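Local coordinates for transcriptional repressor, TetR family (Thermus thermophilus, PDB 3ANP), which controls fatty acid degradation as a transcriptional repressor, probably binding operator DNA through a helix-turn-helix motif, and binds acyl-CoA such as lauroyl-CoA, at residues Gln63-Ala66 against Gly67-Glu71; Arg73-Ala77 against Gln78-Pro82; Leu86-Leu89 against Phe90-Leu93; Gly129-Ile132 against Ala133-Leu136. All coordinates share one frame; numbering follows the deposited sequence.

Contact 1 of 4, residues Gln63-Ala66 against Gly67-Glu71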
ATOM      1  N   GLN A  63       6.045 -19.176   5.463  1.00 16.44           N
ATOM      2  CA  GLN A  63       6.191 -20.480   4.797  1.00 15.46           C
ATOM      3  C   GLN A  63       5.905 -20.308   3.307  1.00 15.72           C
ATOM      4  O   GLN A  63       6.645 -20.800   2.448  1.00 17.36           O
ATOM      5  CB  GLN A  63       5.191 -21.503   5.368  1.00 16.22           C
ATOM      6  CG  GLN A  63       5.110 -22.812   4.538  1.00 17.33           C
ATOM      7  CD  GLN A  63       3.860 -23.653   4.859  1.00 26.73           C
ATOM      8  OE1 GLN A  63       3.253 -23.495   5.921  1.00 22.79           O
ATOM      9  NE2 GLN A  63       3.491 -24.562   3.944  1.00 23.37           N
ATOM     10  N   LEU A  64       4.816 -19.616   2.986  1.00 16.78           N
ATOM     11  CA  LEU A  64       4.473 -19.414   1.581  1.00 16.88           C
ATOM     12  C   LEU A  64       5.601 -18.671   0.858  1.00 17.48           C
ATOM     13  O   LEU A  64       6.035 -19.071  -0.231  1.00 13.68           O
ATOM     14  CB  LEU A  64       3.161 -18.632   1.464  1.00 14.99           C
ATOM     15  CG  LEU A  64       1.861 -19.304   1.934  1.00 15.11           C
ATOM     16  CD1 LEU A  64       0.714 -18.286   1.833  1.00 17.07           C
ATOM     17  CD2 LEU A  64       1.544 -20.527   1.064  1.00 19.47           C
ATOM     18  N   LEU A  65       6.097 -17.599   1.470  1.00 16.69           N
ATOM     19  CA  LEU A  65       7.170 -16.833   0.850  1.00 15.86           C
ATOM     20  C   LEU A  65       8.442 -17.675   0.686  1.00 15.81           C
ATOM     21  O   LEU A  65       9.141 -17.547  -0.315  1.00 17.84           O
ATOM     22  CB  LEU A  65       7.476 -15.579   1.670  1.00 13.34           C
ATOM     23  CG  LEU A  65       8.596 -14.707   1.086  1.00 19.21           C
ATOM     24  CD1 LEU A  65       8.146 -14.162  -0.276  1.00 20.51           C
ATOM     25  CD2 LEU A  65       8.922 -13.545   2.032  1.00 19.21           C
ATOM     26  N   ALA A  66       8.752 -18.530   1.662  1.00 15.31           N
ATOM     27  CA  ALA A  66       9.949 -19.366   1.564  1.00 16.09           C
ATOM     28  C   ALA A  66       9.828 -20.315   0.372  1.00 15.90           C
ATOM     29  O   ALA A  66      10.822 -20.603  -0.310  1.00 19.13           O
ATOM     30  CB  ALA A  66      10.182 -20.170   2.878  1.00 12.59           C
ATOM     31  N   GLY A  67       8.622 -20.816   0.127  1.00 16.73           N
ATOM     32  CA  GLY A  67       8.428 -21.695  -1.019  1.00 15.36           C
ATOM     33  C   GLY A  67       8.662 -20.904  -2.298  1.00 19.25           C
ATOM     34  O   GLY A  67       9.302 -21.380  -3.249  1.00 17.10           O
ATOM     35  N   LEU A  68       8.132 -19.682  -2.332  1.00 15.04           N
ATOM     36  CA  LEU A  68       8.314 -18.816  -3.494  1.00 18.39           C
ATOM     37  C   LEU A  68       9.795 -18.485  -3.704  1.00 16.12           C
ATOM     38  O   LEU A  68      10.242 -18.351  -4.838  1.00 16.55           O
ATOM     39  CB  LEU A  68       7.498 -17.524  -3.337  1.00 15.78           C
ATOM     40  CG  LEU A  68       5.968 -17.672  -3.441  1.00 20.10           C
ATOM     41  CD1 LEU A  68       5.285 -16.349  -3.098  1.00 22.73           C
ATOM     42  CD2 LEU A  68       5.588 -18.092  -4.845  1.00 21.28           C
ATOM     43  N   ARG A  69      10.550 -18.346  -2.614  1.00 17.59           N
ATOM     44  CA  ARG A  69      11.978 -18.051  -2.713  1.00 17.69           C
ATOM     45  C   ARG A  69      12.712 -19.230  -3.373  1.00 18.32           C
ATOM     46  O   ARG A  69      13.573 -19.037  -4.241  1.00 16.37           O
ATOM     47  CB  ARG A  69      12.567 -17.772  -1.319  1.00 20.12           C
ATOM     48  CG  ARG A  69      14.073 -17.502  -1.314  1.00 21.64           C
ATOM     49  CD  ARG A  69      14.609 -17.243   0.105  1.00 22.29           C
ATOM     50  NE  ARG A  69      14.012 -16.068   0.741  1.00 24.77           N
ATOM     51  CZ  ARG A  69      13.240 -16.105   1.828  1.00 26.31           C
ATOM     52  NH1 ARG A  69      12.964 -17.267   2.412  1.00 22.59           N
ATOM     53  NH2 ARG A  69      12.746 -14.980   2.344  1.00 18.79           N
ATOM     54  N   GLU A  70      12.372 -20.453  -2.971  1.00 17.37           N
ATOM     55  CA  GLU A  70      13.006 -21.638  -3.559  1.00 16.90           C
ATOM     56  C   GLU A  70      12.710 -21.705  -5.041  1.00 16.64           C
ATOM     57  O   GLU A  70      13.578 -22.029  -5.849  1.00 18.27           O
ATOM     58  CB  GLU A  70      12.463 -22.929  -2.945  1.00 19.55           C
ATOM     59  CG  GLU A  70      12.773 -23.162  -1.479  1.00 23.14           C
ATOM     60  CD  GLU A  70      12.338 -24.558  -1.041  1.00 22.84           C
ATOM     61  OE1 GLU A  70      12.934 -25.537  -1.518  1.00 23.50           O
ATOM     62  OE2 GLU A  70      11.389 -24.673  -0.245  1.00 23.83           O
ATOM     63  N   GLU A  71      11.457 -21.425  -5.381  1.00 15.89           N
ATOM     64  CA  GLU A  71      10.992 -21.471  -6.756  1.00 17.43           C
ATOM     65  C   GLU A  71      11.738 -20.445  -7.616  1.00 18.38           C
ATOM     66  O   GLU A  71      12.202 -20.757  -8.715  1.00 19.54           O
ATOM     67  CB  GLU A  71       9.470 -21.236  -6.784  1.00 16.54           C
ATOM     68  CG  GLU A  71       8.836 -21.271  -8.176  1.00 19.66           C
ATOM     69  CD  GLU A  71       7.306 -21.252  -8.128  1.00 23.86           C
ATOM     70  OE1 GLU A  71       6.734 -21.015  -7.040  1.00 27.35           O
ATOM     71  OE2 GLU A  71       6.675 -21.477  -9.180  1.00 23.28           O
TER
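Arg69 carries its guanidinium back over the preceding turn of its own helix, and what it meets there is carbon. NH1 of Arg69 lies 3.8 Å from Ala66 CA and 4.0 Å from Ala66 CB, while NH2 of the arginine comes to 4.1 Å from Leu65 CD2. Ala66 CA and Leu65 CD2 meet the guanidinium at a slant, neither over its face nor at its edge. The bend at chi3 (-61°) makes this possible: the chain runs extended from CA and only then turns its head toward the N-terminal end of the helix.

On other flanks of the helix the aliphatic parts of neighbouring residues lie against backbone oxygens. Leu68 sets its CG 3.5 Å from Leu64 O, and Glu70 its CG 3.4 Å from Ala66 O. Each of these oxygens also accepts a regular helical bond, Leu68 N to Leu64 O at 3.0 Å and Glu70 N to Ala66 O at 3.1 Å.

Further out, Leu65 packs on Leu128 and Leu131, Leu68 on Val92 and Leu93, and Leu64 touches the bound dodecyl-CoA as part of its pocket. The chemistry is that of an amphipathic helix: the backbone does the polar bonding between the two segments, the arginine head makes carbon contacts with Ala66 and Leu65 while its side chain touches Pro127 as well, and the leucines serve neighbouring helices and the ligand.

Contact 2 of 4, residues Arg73-Ala77 against Gln78-Pro82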
ATOM      1  N   ARG A  73      14.699 -18.961  -6.977  1.00 14.32           N
ATOM      2  CA  ARG A  73      16.115 -19.300  -7.099  1.00 18.86           C
ATOM      3  C   ARG A  73      16.311 -20.459  -8.061  1.00 20.87           C
ATOM      4  O   ARG A  73      17.265 -20.482  -8.842  1.00 21.89           O
ATOM      5  CB  ARG A  73      16.704 -19.628  -5.719  1.00 17.69           C
ATOM      6  CG  ARG A  73      16.828 -18.385  -4.844  1.00 16.75           C
ATOM      7  CD  ARG A  73      17.316 -18.704  -3.442  1.00 21.14           C
ATOM      8  NE  ARG A  73      17.383 -17.495  -2.616  1.00 22.08           N
ATOM      9  CZ  ARG A  73      18.032 -17.416  -1.458  1.00 28.05           C
ATOM     10  NH1 ARG A  73      18.677 -18.485  -0.986  1.00 20.61           N
ATOM     11  NH2 ARG A  73      18.047 -16.270  -0.773  1.00 22.79           N
ATOM     12  N   ARG A  74      15.383 -21.407  -8.019  1.00 22.91           N
ATOM     13  CA  ARG A  74      15.431 -22.564  -8.898  1.00 24.01           C
ATOM     14  C   ARG A  74      15.333 -22.123 -10.357  1.00 24.24           C
ATOM     15  O   ARG A  74      16.092 -22.583 -11.212  1.00 23.01           O
ATOM     16  CB  ARG A  74      14.263 -23.502  -8.585  1.00 24.61           C
ATOM     17  CG  ARG A  74      14.492 -24.925  -9.039  1.00 30.16           C
ATOM     18  CD  ARG A  74      13.258 -25.524  -9.677  1.00 29.09           C
ATOM     19  NE  ARG A  74      12.025 -25.248  -8.947  1.00 27.36           N
ATOM     20  CZ  ARG A  74      10.862 -25.023  -9.549  1.00 23.07           C
ATOM     21  NH1 ARG A  74      10.804 -25.042 -10.879  1.00 22.10           N
ATOM     22  NH2 ARG A  74       9.765 -24.784  -8.843  1.00 20.71           N
ATOM     23  N   LEU A  75      14.395 -21.220 -10.642  1.00 21.22           N
ATOM     24  CA  LEU A  75      14.200 -20.752 -12.011  1.00 23.12           C
ATOM     25  C   LEU A  75      15.403 -19.986 -12.548  1.00 24.09           C
ATOM     26  O   LEU A  75      15.804 -20.182 -13.699  1.00 24.83           O
ATOM     27  CB  LEU A  75      12.915 -19.912 -12.110  1.00 21.93           C
ATOM     28  CG  LEU A  75      11.615 -20.723 -11.911  1.00 23.73           C
ATOM     29  CD1 LEU A  75      10.400 -19.790 -11.854  1.00 21.17           C
ATOM     30  CD2 LEU A  75      11.447 -21.731 -13.044  1.00 24.30           C
ATOM     31  N   LEU A  76      15.993 -19.131 -11.717  1.00 22.50           N
ATOM     32  CA  LEU A  76      17.147 -18.367 -12.145  1.00 22.78           C
ATOM     33  C   LEU A  76      18.284 -19.342 -12.438  1.00 26.36           C
ATOM     34  O   LEU A  76      18.911 -19.267 -13.492  1.00 26.01           O
ATOM     35  CB  LEU A  76      17.557 -17.347 -11.067  1.00 20.66           C
ATOM     36  CG  LEU A  76      16.551 -16.193 -10.895  1.00 23.66           C
ATOM     37  CD1 LEU A  76      16.966 -15.308  -9.723  1.00 21.31           C
ATOM     38  CD2 LEU A  76      16.474 -15.370 -12.203  1.00 20.60           C
ATOM     39  N   ALA A  77      18.523 -20.274 -11.520  1.00 25.52           N
ATOM     40  CA  ALA A  77      19.586 -21.262 -11.704  1.00 29.71           C
ATOM     41  C   ALA A  77      19.386 -22.086 -12.972  1.00 30.53           C
ATOM     42  O   ALA A  77      20.360 -22.523 -13.587  1.00 33.64           O
ATOM     43  CB  ALA A  77      19.667 -22.183 -10.492  1.00 29.47           C
ATOM     44  N   GLN A  78      18.136 -22.303 -13.364  1.00 33.04           N
ATOM     45  CA  GLN A  78      17.844 -23.071 -14.575  1.00 36.48           C
ATOM     46  C   GLN A  78      18.152 -22.242 -15.823  1.00 37.76           C
ATOM     47  O   GLN A  78      18.143 -22.765 -16.939  1.00 38.64           O
ATOM     48  CB  GLN A  78      16.371 -23.485 -14.627  1.00 38.76           C
ATOM     49  CG  GLN A  78      15.931 -24.501 -13.588  1.00 46.42           C
ATOM     50  CD  GLN A  78      14.432 -24.787 -13.663  1.00 50.69           C
ATOM     51  OE1 GLN A  78      13.886 -25.548 -12.854  1.00 51.19           O
ATOM     52  NE2 GLN A  78      13.758 -24.175 -14.639  1.00 51.65           N
ATOM     53  N   GLY A  79      18.401 -20.950 -15.634  1.00 36.77           N
ATOM     54  CA  GLY A  79      18.705 -20.084 -16.759  1.00 36.70           C
ATOM     55  C   GLY A  79      17.518 -19.306 -17.310  1.00 37.15           C
ATOM     56  O   GLY A  79      17.547 -18.855 -18.457  1.00 36.81           O
ATOM     57  N   ARG A  80      16.467 -19.142 -16.515  1.00 33.48           N
ATOM     58  CA  ARG A  80      15.309 -18.391 -16.990  1.00 32.72           C
ATOM     59  C   ARG A  80      15.645 -16.906 -16.963  1.00 30.81           C
ATOM     60  O   ARG A  80      16.379 -16.447 -16.092  1.00 27.58           O
ATOM     61  CB  ARG A  80      14.093 -18.645 -16.100  1.00 35.57           C
ATOM     62  CG  ARG A  80      13.521 -20.047 -16.178  1.00 43.73           C
ATOM     63  CD  ARG A  80      12.966 -20.346 -17.563  1.00 49.74           C
ATOM     64  NE  ARG A  80      12.041 -21.475 -17.530  1.00 56.66           N
ATOM     65  CZ  ARG A  80      10.843 -21.442 -16.949  1.00 60.23           C
ATOM     66  NH1 ARG A  80      10.066 -22.519 -16.964  1.00 62.71           N
ATOM     67  NH2 ARG A  80      10.414 -20.331 -16.364  1.00 62.04           N
ATOM     68  N   GLU A  81      15.111 -16.160 -17.921  1.00 27.79           N
ATOM     69  CA  GLU A  81      15.339 -14.719 -17.975  1.00 28.09           C
ATOM     70  C   GLU A  81      14.750 -14.082 -16.714  1.00 21.35           C
ATOM     71  O   GLU A  81      13.641 -14.413 -16.313  1.00 22.59           O
ATOM     72  CB  GLU A  81      14.637 -14.102 -19.189  1.00 29.07           C
ATOM     73  CG  GLU A  81      15.126 -14.579 -20.543  1.00 41.82           C
ATOM     74  CD  GLU A  81      14.421 -13.863 -21.684  1.00 49.20           C
ATOM     75  OE1 GLU A  81      13.185 -14.028 -21.835  1.00 52.01           O
ATOM     76  OE2 GLU A  81      15.107 -13.123 -22.426  1.00 53.66           O
ATOM     77  N   PRO A  82      15.487 -13.162 -16.082  1.00 22.23           N
ATOM     78  CA  PRO A  82      15.004 -12.495 -14.873  1.00 20.80           C
ATOM     79  C   PRO A  82      13.635 -11.842 -15.044  1.00 20.56           C
ATOM     80  O   PRO A  82      12.786 -11.917 -14.145  1.00 18.00           O
ATOM     81  CB  PRO A  82      16.097 -11.482 -14.595  1.00 18.40           C
ATOM     82  CG  PRO A  82      17.317 -12.245 -14.977  1.00 23.53           C
ATOM     83  CD  PRO A  82      16.910 -12.849 -16.309  1.00 20.88           C
TER
HETATM   84  O   HOH W   1      18.755 -16.958 -14.956  1.00 28.67           O
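Gln78 runs abreast of Arg74, which lies near the end of helix 54-77. Gln78 OE1 sits in the guanidinium plane at the edge of that group and approaches Arg74 CD to 3.2 Å, with the amide and guanidinium planes 45° apart. With CG beside its own backbone N (chi1 -68°), Gln78 also presses CG to 3.1 Å from Arg74 O, the oxygen that accepts the Gln78 N-H. Gln78 NE2 lies instead 3.7 Å from Leu75 CD2.

Leu75 is the second centre of the contact. Leu75 CD2 also rests over one face of the Arg80 guanidinium, toward its rim and 3.7 Å from Arg80 NH2. Leu75 O accepts Arg80 N at 3.1 Å and, weakly, Gln78 N. Together with Gly79 N to Leu76 O at 2.8 Å, the Arg80 bond makes a Schellman motif, in which Gly79 has a positive phi of 96°; a side chain there would jam against the preceding carbonyl oxygen.

Leu76, the third, has its carbonyl approached by Gly79 N from above the plane, and a water donates to both Leu76 O and Arg80 O, tying the helix end to the departing chain. Leu76 CD2 lies 4.3 Å from Pro82 CG, just beyond the Glu81 N-cap. The turn thus joins helix 54-77 to helix 82-99: Leu75 and Leu76 pack on Val85, and Pro82 rests on Ile135, Pro138 and Leu139 of helix 128-142.

Contact 3 of 4, residues Leu86-Leu89 against Phe90-Leu93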
ATOM      1  N   LEU A  86      10.263 -12.707 -12.967  1.00 19.29           N
ATOM      2  CA  LEU A  86       9.460 -11.686 -12.291  1.00 21.99           C
ATOM      3  C   LEU A  86       7.987 -11.844 -12.651  1.00 21.12           C
ATOM      4  O   LEU A  86       7.128 -11.837 -11.770  1.00 18.41           O
ATOM      5  CB  LEU A  86       9.901 -10.291 -12.704  1.00 20.96           C
ATOM      6  CG  LEU A  86      11.093  -9.699 -11.971  1.00 27.91           C
ATOM      7  CD1 LEU A  86      11.447  -8.361 -12.607  1.00 28.65           C
ATOM      8  CD2 LEU A  86      10.749  -9.530 -10.499  1.00 25.70           C
ATOM      9  N   ARG A  87       7.696 -11.954 -13.947  1.00 20.11           N
ATOM     10  CA  ARG A  87       6.315 -12.122 -14.404  1.00 22.76           C
ATOM     11  C   ARG A  87       5.716 -13.379 -13.789  1.00 21.46           C
ATOM     12  O   ARG A  87       4.554 -13.391 -13.387  1.00 21.86           O
ATOM     13  CB  ARG A  87       6.233 -12.257 -15.932  1.00 25.30           C
ATOM     14  CG  ARG A  87       6.558 -11.009 -16.726  1.00 36.41           C
ATOM     15  CD  ARG A  87       5.928 -11.099 -18.114  1.00 40.63           C
ATOM     16  NE  ARG A  87       6.273  -9.957 -18.952  1.00 49.00           N
ATOM     17  CZ  ARG A  87       7.448  -9.799 -19.556  1.00 52.32           C
ATOM     18  NH1 ARG A  87       8.394 -10.718 -19.418  1.00 54.80           N
ATOM     19  NH2 ARG A  87       7.676  -8.722 -20.298  1.00 52.96           N
ATOM     20  N   HIS A  88       6.512 -14.442 -13.742  1.00 19.81           N
ATOM     21  CA  HIS A  88       6.054 -15.702 -13.168  1.00 20.21           C
ATOM     22  C   HIS A  88       5.718 -15.533 -11.686  1.00 18.53           C
ATOM     23  O   HIS A  88       4.668 -15.982 -11.211  1.00 17.49           O
ATOM     24  CB  HIS A  88       7.139 -16.770 -13.310  1.00 20.97           C
ATOM     25  CG  HIS A  88       6.819 -18.050 -12.610  1.00 24.80           C
ATOM     26  ND1 HIS A  88       5.937 -18.977 -13.123  1.00 28.07           N
ATOM     27  CD2 HIS A  88       7.248 -18.552 -11.427  1.00 23.69           C
ATOM     28  CE1 HIS A  88       5.837 -19.995 -12.287  1.00 30.23           C
ATOM     29  NE2 HIS A  88       6.622 -19.761 -11.249  1.00 25.81           N
ATOM     30  N   LEU A  89       6.619 -14.888 -10.953  1.00 17.07           N
ATOM     31  CA  LEU A  89       6.409 -14.688  -9.526  1.00 17.65           C
ATOM     32  C   LEU A  89       5.086 -13.993  -9.236  1.00 20.98           C
ATOM     33  O   LEU A  89       4.337 -14.407  -8.349  1.00 17.61           O
ATOM     34  CB  LEU A  89       7.561 -13.876  -8.933  1.00 18.42           C
ATOM     35  CG  LEU A  89       7.420 -13.430  -7.473  1.00 15.88           C
ATOM     36  CD1 LEU A  89       7.294 -14.622  -6.554  1.00 18.54           C
ATOM     37  CD2 LEU A  89       8.643 -12.607  -7.099  1.00 16.61           C
ATOM     38  N   PHE A  90       4.781 -12.943  -9.988  1.00 18.98           N
ATOM     39  CA  PHE A  90       3.551 -12.221  -9.729  1.00 20.80           C
ATOM     40  C   PHE A  90       2.335 -13.000 -10.167  1.00 18.70           C
ATOM     41  O   PHE A  90       1.287 -12.907  -9.551  1.00 20.56           O
ATOM     42  CB  PHE A  90       3.630 -10.828 -10.356  1.00 20.51           C
ATOM     43  CG  PHE A  90       4.579  -9.936  -9.624  1.00 24.44           C
ATOM     44  CD1 PHE A  90       4.273  -9.490  -8.342  1.00 25.04           C
ATOM     45  CD2 PHE A  90       5.824  -9.636 -10.154  1.00 27.85           C
ATOM     46  CE1 PHE A  90       5.198  -8.762  -7.596  1.00 26.54           C
ATOM     47  CE2 PHE A  90       6.761  -8.909  -9.416  1.00 29.40           C
ATOM     48  CZ  PHE A  90       6.447  -8.473  -8.139  1.00 26.89           C
ATOM     49  N   ARG A  91       2.497 -13.802 -11.213  1.00 19.83           N
ATOM     50  CA  ARG A  91       1.408 -14.643 -11.684  1.00 20.78           C
ATOM     51  C   ARG A  91       1.064 -15.636 -10.554  1.00 19.67           C
ATOM     52  O   ARG A  91      -0.096 -15.788 -10.165  1.00 18.91           O
ATOM     53  CB  ARG A  91       1.859 -15.391 -12.949  1.00 24.48           C
ATOM     54  CG  ARG A  91       0.783 -15.664 -13.979  1.00 32.56           C
ATOM     55  CD  ARG A  91       1.374 -15.552 -15.390  1.00 39.04           C
ATOM     56  NE  ARG A  91       2.555 -16.402 -15.580  1.00 42.89           N
ATOM     57  CZ  ARG A  91       3.635 -16.054 -16.277  1.00 42.44           C
ATOM     58  NH1 ARG A  91       3.707 -14.864 -16.862  1.00 43.55           N
ATOM     59  NH2 ARG A  91       4.652 -16.899 -16.391  1.00 42.20           N
ATOM     60  N   VAL A  92       2.078 -16.300 -10.012  1.00 18.34           N
ATOM     61  CA  VAL A  92       1.842 -17.265  -8.939  1.00 20.59           C
ATOM     62  C   VAL A  92       1.375 -16.565  -7.666  1.00 18.95           C
ATOM     63  O   VAL A  92       0.570 -17.105  -6.906  1.00 17.33           O
ATOM     64  CB  VAL A  92       3.107 -18.099  -8.670  1.00 21.88           C
ATOM     65  CG1 VAL A  92       2.990 -18.821  -7.333  1.00 29.37           C
ATOM     66  CG2 VAL A  92       3.284 -19.121  -9.812  1.00 22.29           C
ATOM     67  N   LEU A  93       1.876 -15.361  -7.431  1.00 18.77           N
ATOM     68  CA  LEU A  93       1.449 -14.603  -6.259  1.00 20.48           C
ATOM     69  C   LEU A  93      -0.046 -14.303  -6.371  1.00 17.60           C
ATOM     70  O   LEU A  93      -0.789 -14.445  -5.406  1.00 19.75           O
ATOM     71  CB  LEU A  93       2.222 -13.286  -6.166  1.00 22.20           C
ATOM     72  CG  LEU A  93       3.452 -13.254  -5.261  1.00 20.69           C
ATOM     73  CD1 LEU A  93       4.130 -11.879  -5.378  1.00 22.48           C
ATOM     74  CD2 LEU A  93       3.022 -13.521  -3.821  1.00 21.72           C
TER
HETATM   75  O   HOH W   2       3.515 -18.716 -14.644  1.00 39.27           O
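Leu86 and Phe90 project together from successive turns of one helix in the all-helical TetR-type C-terminal domain, CD2 of Leu86 lying 4.2 Å from Phe90 CE2. Phe90 CD2 also comes to 3.0 Å from Leu86 O, which accepts the Phe90 N-H. Helices 128-142, 151-172 and 178-191 surround this ring through Ile132, Leu158, Leu182 and Leu186; replacing Phe90 by alanine is likely to open a gap among those four side chains and take from Leu86 its partner within the helix.

On another flank, CG anti to the backbone N (chi1 173°) swings the His88 ring along the helix to Val92, where the two make a CH-pi contact: Val92 CG2 stands over the imidazole, 4.0 Å from the centroid of the His88 ring and 28° off its normal. By contrast Arg91 crosses His88 at about a right angle, ring and guanidinium planes 75° apart, and lays one guanidinium face over the backbone, with NH2 of Arg91 3.7 Å from His88 CA. Glu71 of helix 54-77 is hydrogen-bonded to His88 NE2, helping to fix the ring's rotation. At the ring's other nitrogen, a water lies 2.9 Å from His88 ND1 and accepts the N-H of Arg91 NE at 2.7 Å.

Contact 4 of 4, residues Gly129-Ile132 against Ala133-Leu136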
ATOM      1  N   GLY A 129      10.009  -7.858  -0.704  1.00 13.65           N
ATOM      2  CA  GLY A 129      10.872  -6.877  -1.350  1.00 14.23           C
ATOM      3  C   GLY A 129      12.265  -7.416  -1.637  1.00 16.99           C
ATOM      4  O   GLY A 129      12.810  -7.225  -2.734  1.00 15.44           O
ATOM      5  N   ASP A 130      12.847  -8.090  -0.648  1.00 15.53           N
ATOM      6  CA  ASP A 130      14.179  -8.658  -0.794  1.00 16.19           C
ATOM      7  C   ASP A 130      14.220  -9.811  -1.805  1.00 16.49           C
ATOM      8  O   ASP A 130      15.214  -9.975  -2.516  1.00 17.17           O
ATOM      9  CB  ASP A 130      14.729  -9.109   0.567  1.00 18.57           C
ATOM     10  CG  ASP A 130      15.014  -7.938   1.504  1.00 22.22           C
ATOM     11  OD1 ASP A 130      15.202  -6.797   1.024  1.00 20.78           O
ATOM     12  OD2 ASP A 130      15.060  -8.160   2.729  1.00 25.80           O
ATOM     13  N   LEU A 131      13.156 -10.614  -1.880  1.00 14.25           N
ATOM     14  CA  LEU A 131      13.121 -11.692  -2.878  1.00 16.40           C
ATOM     15  C   LEU A 131      13.114 -11.050  -4.288  1.00 16.85           C
ATOM     16  O   LEU A 131      13.813 -11.496  -5.214  1.00 15.19           O
ATOM     17  CB  LEU A 131      11.860 -12.561  -2.682  1.00 16.82           C
ATOM     18  CG  LEU A 131      11.617 -13.639  -3.762  1.00 19.53           C
ATOM     19  CD1 LEU A 131      12.884 -14.459  -3.963  1.00 17.58           C
ATOM     20  CD2 LEU A 131      10.454 -14.558  -3.355  1.00 15.77           C
ATOM     21  N   ILE A 132      12.320 -10.001  -4.459  1.00 15.14           N
ATOM     22  CA  ILE A 132      12.276  -9.323  -5.763  1.00 16.58           C
ATOM     23  C   ILE A 132      13.668  -8.769  -6.098  1.00 18.14           C
ATOM     24  O   ILE A 132      14.135  -8.868  -7.241  1.00 16.70           O
ATOM     25  CB  ILE A 132      11.230  -8.180  -5.756  1.00 15.10           C
ATOM     26  CG1 ILE A 132       9.821  -8.783  -5.692  1.00 15.07           C
ATOM     27  CG2 ILE A 132      11.379  -7.295  -7.007  1.00 14.32           C
ATOM     28  CD1 ILE A 132       8.739  -7.778  -5.370  1.00 17.01           C
ATOM     29  N   ALA A 133      14.347  -8.217  -5.096  1.00 19.04           N
ATOM     30  CA  ALA A 133      15.684  -7.672  -5.319  1.00 19.43           C
ATOM     31  C   ALA A 133      16.634  -8.738  -5.861  1.00 21.25           C
ATOM     32  O   ALA A 133      17.535  -8.427  -6.644  1.00 22.02           O
ATOM     33  CB  ALA A 133      16.244  -7.076  -4.021  1.00 16.93           C
ATOM     34  N   GLU A 134      16.448  -9.993  -5.451  1.00 20.23           N
ATOM     35  CA  GLU A 134      17.322 -11.062  -5.943  1.00 20.08           C
ATOM     36  C   GLU A 134      17.121 -11.265  -7.447  1.00 20.73           C
ATOM     37  O   GLU A 134      18.052 -11.625  -8.160  1.00 18.49           O
ATOM     38  CB  GLU A 134      17.045 -12.395  -5.222  1.00 23.19           C
ATOM     39  CG  GLU A 134      17.558 -12.492  -3.776  1.00 21.79           C
ATOM     40  CD  GLU A 134      17.216 -13.833  -3.124  1.00 22.87           C
ATOM     41  OE1 GLU A 134      17.220 -14.866  -3.828  1.00 20.37           O
ATOM     42  OE2 GLU A 134      16.952 -13.858  -1.906  1.00 22.92           O
ATOM     43  N   ILE A 135      15.904 -11.048  -7.932  1.00 18.85           N
ATOM     44  CA  ILE A 135      15.642 -11.216  -9.358  1.00 17.07           C
ATOM     45  C   ILE A 135      16.206 -10.018 -10.134  1.00 18.84           C
ATOM     46  O   ILE A 135      16.703 -10.160 -11.253  1.00 21.15           O
ATOM     47  CB  ILE A 135      14.129 -11.362  -9.623  1.00 16.98           C
ATOM     48  CG1 ILE A 135      13.600 -12.614  -8.900  1.00 15.18           C
ATOM     49  CG2 ILE A 135      13.867 -11.468 -11.113  1.00 18.54           C
ATOM     50  CD1 ILE A 135      12.099 -12.739  -8.877  1.00 16.94           C
ATOM     51  N   LEU A 136      16.139  -8.837  -9.535  1.00 19.96           N
ATOM     52  CA  LEU A 136      16.658  -7.634 -10.186  1.00 19.90           C
ATOM     53  C   LEU A 136      18.178  -7.660 -10.298  1.00 20.47           C
ATOM     54  O   LEU A 136      18.742  -7.110 -11.247  1.00 20.43           O
ATOM     55  CB  LEU A 136      16.245  -6.376  -9.407  1.00 17.72           C
ATOM     56  CG  LEU A 136      14.749  -6.154  -9.202  1.00 16.34           C
ATOM     57  CD1 LEU A 136      14.534  -4.918  -8.333  1.00 15.56           C
ATOM     58  CD2 LEU A 136      14.069  -6.016 -10.551  1.00 16.58           C
TER
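Ala133 N bonds to Gly129 O and Leu136 N to Ile132 O, both at 3.0 Å, but between them the helix is less regular, for Ile135 N reaches Leu131 O only weakly at 3.5 Å and makes a second weak bond to Ile132 O at 2.9 Å. Ile132 O therefore receives two N-H groups, that of Leu136 almost straight on. Leu136 adds its CG, 3.4 Å from Ile132 O, so the oxygen is also covered by carbon. The two side chains lie alongside each other, CG2 of Ile132 and CD1 of Leu136 meeting at 4.2 Å; with CG1 beside the backbone N (chi1 -70°), Ile132 CG2 is left on the side facing Leu136.

In this helical bundle of the TetR family, helix 128-142 packs against several others: Ile132 on Leu158 and Ala159, Ile135 on Val85, Leu86 and Leu89. Leu136 is buried at the subunit contact, touching Leu151 of helix 151-172 and, on the second subunit, Met193. With a serine at Leu136, Ile132 CG2 would probably lose its partner on the next turn, and Met193 of that subunit part of the surface against which it packs.

Glu134 sets CB 3.4 Å from Leu131 O and extends beyond CG to a salt bridge with Arg73 of helix 54-77.

In the fold
Contacts 1 and 2 lie in series on helix 54-77, contact 2 being its surface end and contact 1 a partly buried stretch beside the ligand. Contact 3, on helix 82-99, is likewise partly buried, whereas contact 4, on helix 128-142, is mostly buried. Contacts 3 and 4 each touch all the others, while contacts 1 and 2 merely adjoin along the chain. Leu75 of contact 2 packs on His88 of contact 3, and Leu86 of contact 3 meets Leu136 of contact 4. The chemistry follows the place: a capping turn with a bridging water at the surface, polar and apolar flanks in contacts 1 and 3, and chiefly aliphatic packing in contact 4.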